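Local coordinates for protein Bm4233, isoform b (Brugia malayi, PDB 6ANY) that probably binds sterols, as a secreted venom allergen-like protein of the CAP superfamily from a filarial nematode, at residues Ser106-Leu111 with Leu133-Met138. Sequence-based numbering, arbitrary orientation.
Sequences SWWSEL and LHFTQM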
loop_
_atom_site.group_PDB
_atom_site.type_symbol
_atom_site.label_atom_id
_atom_site.label_comp_id
_atom_site.label_asym_id
_atom_site.label_seq_id
_atom_site.Cartn_x
_atom_site.Cartn_y
_atom_site.Cartn_z
ATOM N N SER A 106 3.866 7.880 -4.729
ATOM C CA SER A 106 3.503 9.069 -3.992
ATOM C C SER A 106 3.292 8.782 -2.510
ATOM O O SER A 106 3.913 9.360 -1.673
ATOM C CB SER A 106 2.257 9.696 -4.567
ATOM O OG SER A 106 1.873 10.750 -3.751
ATOM N N TRP A 107 2.483 7.813 -2.212
ATOM C CA TRP A 107 2.279 7.366 -0.795
ATOM C C TRP A 107 3.575 6.919 -0.130
ATOM O O TRP A 107 3.899 7.304 1.024
ATOM C CB TRP A 107 1.242 6.237 -0.735
ATOM C CG TRP A 107 -0.103 6.648 -1.308
ATOM C CD1 TRP A 107 -0.612 7.887 -1.330
ATOM C CD2 TRP A 107 -1.063 5.805 -1.980
ATOM N NE1 TRP A 107 -1.885 7.898 -1.917
ATOM C CE2 TRP A 107 -2.171 6.622 -2.337
ATOM C CE3 TRP A 107 -1.098 4.461 -2.316
ATOM C CZ2 TRP A 107 -3.282 6.125 -3.013
ATOM C CZ3 TRP A 107 -2.194 3.970 -2.981
ATOM C CH2 TRP A 107 -3.262 4.825 -3.350
ATOM N N TRP A 108 4.313 6.113 -0.867
ATOM C CA TRP A 108 5.553 5.543 -0.357
ATOM C C TRP A 108 6.600 6.612 -0.122
ATOM O O TRP A 108 7.420 6.482 0.832
ATOM C CB TRP A 108 6.086 4.456 -1.294
ATOM C CG TRP A 108 7.146 3.636 -0.632
ATOM C CD1 TRP A 108 8.508 3.914 -0.599
ATOM C CD2 TRP A 108 6.958 2.438 0.148
ATOM N NE1 TRP A 108 9.145 2.939 0.137
ATOM C CE2 TRP A 108 8.226 2.027 0.597
ATOM C CE3 TRP A 108 5.846 1.685 0.519
ATOM C CZ2 TRP A 108 8.412 0.874 1.325
ATOM C CZ3 TRP A 108 6.045 0.542 1.255
ATOM C CH2 TRP A 108 7.300 0.176 1.679
ATOM N N SER A 109 6.561 7.698 -0.912
ATOM C CA SER A 109 7.558 8.753 -0.802
ATOM C C SER A 109 7.533 9.433 0.569
ATOM O O SER A 109 8.465 10.170 0.926
ATOM C CB SER A 109 7.351 9.848 -1.889
ATOM O OG SER A 109 6.235 10.728 -1.559
ATOM N N GLU A 110 6.468 9.218 1.343
ATOM C CA GLU A 110 6.422 9.675 2.742
ATOM C C GLU A 110 7.580 9.177 3.587
ATOM O O GLU A 110 7.993 9.879 4.543
ATOM C CB GLU A 110 5.075 9.335 3.414
ATOM C CG GLU A 110 3.929 10.145 2.882
ATOM C CD GLU A 110 2.582 9.676 3.343
ATOM O OE1 GLU A 110 2.478 8.614 3.987
ATOM O OE2 GLU A 110 1.591 10.383 3.052
ATOM N N LEU A 111 8.154 8.011 3.223
ATOM C CA LEU A 111 9.210 7.456 4.044
ATOM C C LEU A 111 10.468 8.334 4.025
ATOM O O LEU A 111 10.933 8.773 5.111
ATOM C CB LEU A 111 9.515 6.013 3.669
ATOM C CG LEU A 111 10.907 5.488 4.120
ATOM C CD1 LEU A 111 10.962 5.305 5.632
ATOM C CD2 LEU A 111 11.261 4.207 3.432
ATOM N N LEU A 133 1.186 8.083 7.231
ATOM C CA LEU A 133 0.198 7.038 7.302
ATOM C C LEU A 133 -0.101 6.337 5.993
ATOM O O LEU A 133 -0.531 5.166 6.033
ATOM C CB LEU A 133 -1.113 7.540 7.952
ATOM C CG LEU A 133 -0.938 7.811 9.484
ATOM C CD1 LEU A 133 -2.243 8.299 10.154
ATOM C CD2 LEU A 133 -0.426 6.550 10.244
ATOM N N HIS A 134 0.134 7.006 4.845
ATOM C CA HIS A 134 -0.066 6.339 3.571
ATOM C C HIS A 134 1.038 5.272 3.395
ATOM O O HIS A 134 0.776 4.123 3.074
ATOM C CB HIS A 134 -0.124 7.313 2.396
ATOM C CG HIS A 134 -1.085 8.422 2.588
ATOM N ND1 HIS A 134 -0.709 9.642 3.097
ATOM C CD2 HIS A 134 -2.432 8.469 2.442
ATOM C CE1 HIS A 134 -1.781 10.400 3.234
ATOM N NE2 HIS A 134 -2.840 9.706 2.857
ATOM N N PHE A 135 2.261 5.682 3.650
ATOM C CA PHE A 135 3.413 4.838 3.608
ATOM C C PHE A 135 3.271 3.684 4.640
ATOM O O PHE A 135 3.520 2.556 4.320
ATOM C CB PHE A 135 4.677 5.646 3.917
ATOM C CG PHE A 135 5.792 4.805 4.451
ATOM C CD1 PHE A 135 6.434 3.908 3.648
ATOM C CD2 PHE A 135 6.190 4.922 5.769
ATOM C CE1 PHE A 135 7.478 3.115 4.138
ATOM C CE2 PHE A 135 7.171 4.112 6.290
ATOM C CZ PHE A 135 7.799 3.193 5.486
ATOM N N THR A 136 2.846 3.982 5.864
ATOM C CA THR A 136 2.800 2.974 6.913
ATOM C C THR A 136 1.807 1.872 6.582
ATOM O O THR A 136 2.134 0.701 6.756
ATOM C CB THR A 136 2.608 3.575 8.291
ATOM O OG1 THR A 136 1.446 4.403 8.339
ATOM C CG2 THR A 136 3.884 4.370 8.762
ATOM N N GLN A 137 0.690 2.224 5.934
ATOM C CA GLN A 137 -0.275 1.237 5.478
ATOM C C GLN A 137 0.339 0.374 4.389
ATOM O O GLN A 137 0.133 -0.824 4.376
ATOM C CB GLN A 137 -1.541 1.925 5.021
ATOM C CG GLN A 137 -2.603 1.051 4.435
ATOM C CD GLN A 137 -3.123 0.035 5.416
ATOM O OE1 GLN A 137 -4.123 0.292 6.129
ATOM N NE2 GLN A 137 -2.509 -1.145 5.425
ATOM N N MET A 138 1.079 0.981 3.451
ATOM C CA MET A 138 1.709 0.197 2.381
ATOM C C MET A 138 2.769 -0.711 2.980
ATOM O O MET A 138 3.085 -1.745 2.415
ATOM C CB MET A 138 2.424 1.089 1.316
ATOM C CG MET A 138 1.532 1.917 0.432
ATOM S SD MET A 138 2.413 2.840 -0.789
ATOM C CE MET A 138 3.057 1.569 -1.913
#
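Glu-110 reaches across to the first turn of helix 133-138 and grips it through both carboxylate oxygens. Its CB rests against Phe-135 CB, and from CG the chain runs out extended (chi2 170°), which carries the acid to the helix start. Glu-110 CD lies at the edge of the His-134 ring, the carboxylate and imidazole planes 53° apart. Glu-110 OE1 lies 3.0 Å from Phe-135 N in a nearly straight bond that arrives from above the carboxylate plane, and it takes a second, weak bond from His-134 N. Glu-110 OE2 accepts from His-134 ND1; their modelled separation of 2.4 Å is too short to be taken literally. A carboxylate suits this place because its two oxygens can accept amide N-H groups at the helix start and the imidazole N-H together. The pair is consistent with the Glu and His of the conserved CAP cavity.

The rest of the contact is apolar. The flat ring of Phe-135 offers its edge to the face of the Trp-108 six-membered ring in a T-shaped stack, centroids 4.9 Å apart, and a face to Leu-111, whose CB sits 3.6 Å from the Phe-135 ring centroid in a CH-pi contact. Unbranched Met-138 can reach both tryptophans: its CB lies 3.6 Å from Trp-108 CE3, an extended chain brings Met-138 SD to Trp-107 CB at 3.6 Å, and the bend at chi3 turns CE back to Trp-108 CE3. Trp-107 CB also packs on His-134 CB.

Within the CAP domain, the contact joins helices 99-108 and 110-114 to helix 133-138. Helix 10-28 adds Phe-23, stacked on Trp-108, while Trp-107 packs against strands 80-87 and 159-167 of the central sheet, its NE1 hydrogen-bonded to Val-83 O.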